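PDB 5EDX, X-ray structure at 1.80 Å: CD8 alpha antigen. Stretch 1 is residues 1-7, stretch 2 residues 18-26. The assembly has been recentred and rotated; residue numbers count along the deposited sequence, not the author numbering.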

# COMPACT_ATOMS: atom_id res chain seq x y z
N SER A 1 -5.63 11.92 -13.64
CA SER A 1 -5.26 11.13 -12.47
C SER A 1 -6.40 11.09 -11.46
O SER A 1 -7.18 12.03 -11.35
CB SER A 1 -4.00 11.70 -11.81
OG SER A 1 -4.21 13.05 -11.40
N LEU A 2 -6.48 10.00 -10.70
CA LEU A 2 -7.49 9.85 -9.67
C LEU A 2 -7.26 10.82 -8.50
O LEU A 2 -8.21 11.37 -7.94
CB LEU A 2 -7.50 8.41 -9.16
CG LEU A 2 -8.45 8.12 -8.00
CD1 LEU A 2 -9.90 8.31 -8.42
CD2 LEU A 2 -8.23 6.72 -7.48
N PHE A 3 -5.99 11.00 -8.15
CA PHE A 3 -5.61 11.88 -7.04
C PHE A 3 -4.88 13.12 -7.54
O PHE A 3 -4.16 13.08 -8.54
CB PHE A 3 -4.63 11.18 -6.10
CG PHE A 3 -5.21 10.04 -5.33
CD1 PHE A 3 -5.00 8.74 -5.73
CD2 PHE A 3 -5.93 10.27 -4.17
CE1 PHE A 3 -5.51 7.68 -5.01
CE2 PHE A 3 -6.44 9.22 -3.44
CZ PHE A 3 -6.24 7.92 -3.86
N ARG A 4 -5.05 14.22 -6.81
CA ARG A 4 -4.17 15.37 -6.93
C ARG A 4 -3.63 15.70 -5.54
O ARG A 4 -4.40 15.88 -4.60
CB ARG A 4 -4.92 16.57 -7.51
CG ARG A 4 -5.19 16.45 -9.01
CD ARG A 4 -5.99 17.63 -9.54
NE ARG A 4 -5.38 18.92 -9.24
CZ ARG A 4 -4.34 19.44 -9.90
NH1 ARG A 4 -3.88 20.63 -9.56
NH2 ARG A 4 -3.77 18.77 -10.89
N THR A 5 -2.31 15.79 -5.41
CA THR A 5 -1.73 16.00 -4.09
C THR A 5 -1.08 17.36 -3.97
O THR A 5 -0.90 18.07 -4.96
CB THR A 5 -0.70 14.91 -3.76
OG1 THR A 5 0.45 15.06 -4.60
CG2 THR A 5 -1.29 13.53 -3.97
N SER A 6 -0.73 17.74 -2.74
CA SER A 6 0.07 18.94 -2.51
C SER A 6 1.49 18.60 -2.96
O SER A 6 1.78 17.44 -3.25
CB SER A 6 0.01 19.34 -1.04
OG SER A 6 0.15 18.21 -0.21
N PRO A 7 2.38 19.60 -3.03
CA PRO A 7 3.74 19.36 -3.53
C PRO A 7 4.34 18.05 -3.00
O PRO A 7 4.25 17.76 -1.80
CB PRO A 7 4.51 20.57 -3.03
CG PRO A 7 3.50 21.67 -3.07
CD PRO A 7 2.18 21.03 -2.69
N VAL A 18 3.60 20.19 9.53
CA VAL A 18 3.52 19.88 8.11
C VAL A 18 2.10 19.46 7.75
O VAL A 18 1.52 18.62 8.43
CB VAL A 18 4.51 18.75 7.73
CG1 VAL A 18 4.36 18.35 6.27
CG2 VAL A 18 5.94 19.18 8.02
N LYS A 19 1.54 20.04 6.70
CA LYS A 19 0.19 19.69 6.28
C LYS A 19 0.19 19.17 4.84
O LYS A 19 0.65 19.86 3.92
CB LYS A 19 -0.74 20.90 6.41
CG LYS A 19 -2.19 20.64 5.99
CD LYS A 19 -3.09 21.74 6.53
CE LYS A 19 -4.55 21.46 6.25
NZ LYS A 19 -5.42 22.45 6.94
N LEU A 20 -0.30 17.95 4.65
CA LEU A 20 -0.34 17.31 3.35
C LEU A 20 -1.77 17.20 2.85
O LEU A 20 -2.69 17.09 3.65
CB LEU A 20 0.26 15.91 3.44
CG LEU A 20 1.64 15.79 4.07
CD1 LEU A 20 2.06 14.31 4.12
CD2 LEU A 20 2.67 16.62 3.32
N ARG A 21 -1.96 17.22 1.53
CA ARG A 21 -3.30 17.14 0.95
C ARG A 21 -3.37 16.13 -0.19
O ARG A 21 -2.48 16.09 -1.05
CB ARG A 21 -3.73 18.51 0.44
CG ARG A 21 -5.18 18.58 -0.03
CD ARG A 21 -5.49 19.93 -0.68
NE ARG A 21 -4.74 20.10 -1.92
CZ ARG A 21 -3.70 20.92 -2.06
NH1 ARG A 21 -3.08 20.99 -3.23
NH2 ARG A 21 -3.29 21.67 -1.05
N CYS A 22 -4.41 15.31 -0.19
CA CYS A 22 -4.76 14.56 -1.39
C CYS A 22 -6.23 14.80 -1.71
O CYS A 22 -7.09 14.63 -0.86
CB CYS A 22 -4.44 13.06 -1.28
SG CYS A 22 -5.42 12.07 -0.12
N GLU A 23 -6.49 15.23 -2.94
CA GLU A 23 -7.85 15.43 -3.41
C GLU A 23 -8.23 14.22 -4.25
O GLU A 23 -7.49 13.82 -5.14
CB GLU A 23 -7.97 16.71 -4.25
CG GLU A 23 -9.39 16.98 -4.76
CD GLU A 23 -9.51 18.23 -5.62
OE1 GLU A 23 -10.65 18.59 -5.99
OE2 GLU A 23 -8.48 18.85 -5.96
N VAL A 24 -9.37 13.62 -3.93
CA VAL A 24 -9.91 12.56 -4.76
C VAL A 24 -10.90 13.20 -5.72
O VAL A 24 -11.96 13.67 -5.30
CB VAL A 24 -10.62 11.48 -3.92
CG1 VAL A 24 -11.27 10.44 -4.83
CG2 VAL A 24 -9.64 10.84 -2.96
N MET A 25 -10.54 13.25 -7.00
CA MET A 25 -11.35 13.91 -8.02
C MET A 25 -12.56 13.07 -8.38
O MET A 25 -12.55 11.86 -8.17
CB MET A 25 -10.51 14.16 -9.27
CG MET A 25 -9.03 14.49 -8.98
SD MET A 25 -8.89 15.99 -8.02
CE MET A 25 -9.82 17.13 -9.05
N HIS A 26 -13.59 13.71 -8.93
CA HIS A 26 -14.76 13.00 -9.44
C HIS A 26 -15.39 12.16 -8.34
O HIS A 26 -15.59 10.95 -8.48
CB HIS A 26 -14.37 12.14 -10.65
CG HIS A 26 -15.55 11.59 -11.40
ND1 HIS A 26 -15.87 10.25 -11.41
CD2 HIS A 26 -16.47 12.20 -12.18
CE1 HIS A 26 -16.94 10.06 -12.15
NE2 HIS A 26 -17.33 11.22 -12.63
O HOH W 1 -10.50 11.08 -9.62
O HOH W 2 -4.96 18.80 -4.22
O HOH W 3 -7.22 20.41 -7.71

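The contact is a short antiparallel β-pairing, held mainly by backbone hydrogen bonds, extended at one end by a serine hydroxyl and reinforced by side chains and waters. The N-to-C directions of strands 3-5 and 18-24 differ by 158°, and the axes approach to 4.5 Å.

Arg4 and Glu23 form the hydrogen-bonded pair at its centre: Arg4 N donates to Glu23 O at 3.0 Å (162°), and Glu23 N to Arg4 O at 2.7 Å (176°), the latter nearly linear. The flanking pairs, Phe3 with Val24 and Thr5 with Cys22, are non-hydrogen-bonded; around these pairs the backbones also make CA-H...O contacts, Phe3 CA to Glu23 O at 3.3 Å and Thr5 CA to Arg21 O at 3.1 Å. Beyond them, outside the assigned bridges, two more backbone hydrogen bonds follow, Met25 N to Leu2 O (3.1 Å) and Ser6 N to Arg21 O (2.9 Å). The return bond at Ser6 comes from its side chain: with chi1 at 44° (p), Ser6 OG accepts from Arg21 N at 2.9 Å (156°), taking the place a backbone carbonyl would normally fill.

Side chains alternate between the two faces of the sheet. Phe3, Thr5, Cys22 and Val24 share one, where Phe3 CE2 packs against Val24 CG2 at 3.6 Å and Thr5 CG2 lies 4.2 Å from Cys22 CB. Arg4 and Glu23 occupy the other; Arg4 CD also comes within 3.7 Å of Met25 SD. Arg4 NE and Glu23 OE2, 4.5 Å apart, are too distant for a salt bridge; water 3 links them, accepting from Arg4 NE (2.8 Å) and donating to Glu23 OE2 (2.7 Å). Water 2 similarly accepts from Arg21 NE (2.7 Å) and donates to Arg4 O (3.0 Å), while Ser6 CA lies over one face of the Arg21 guanidinium.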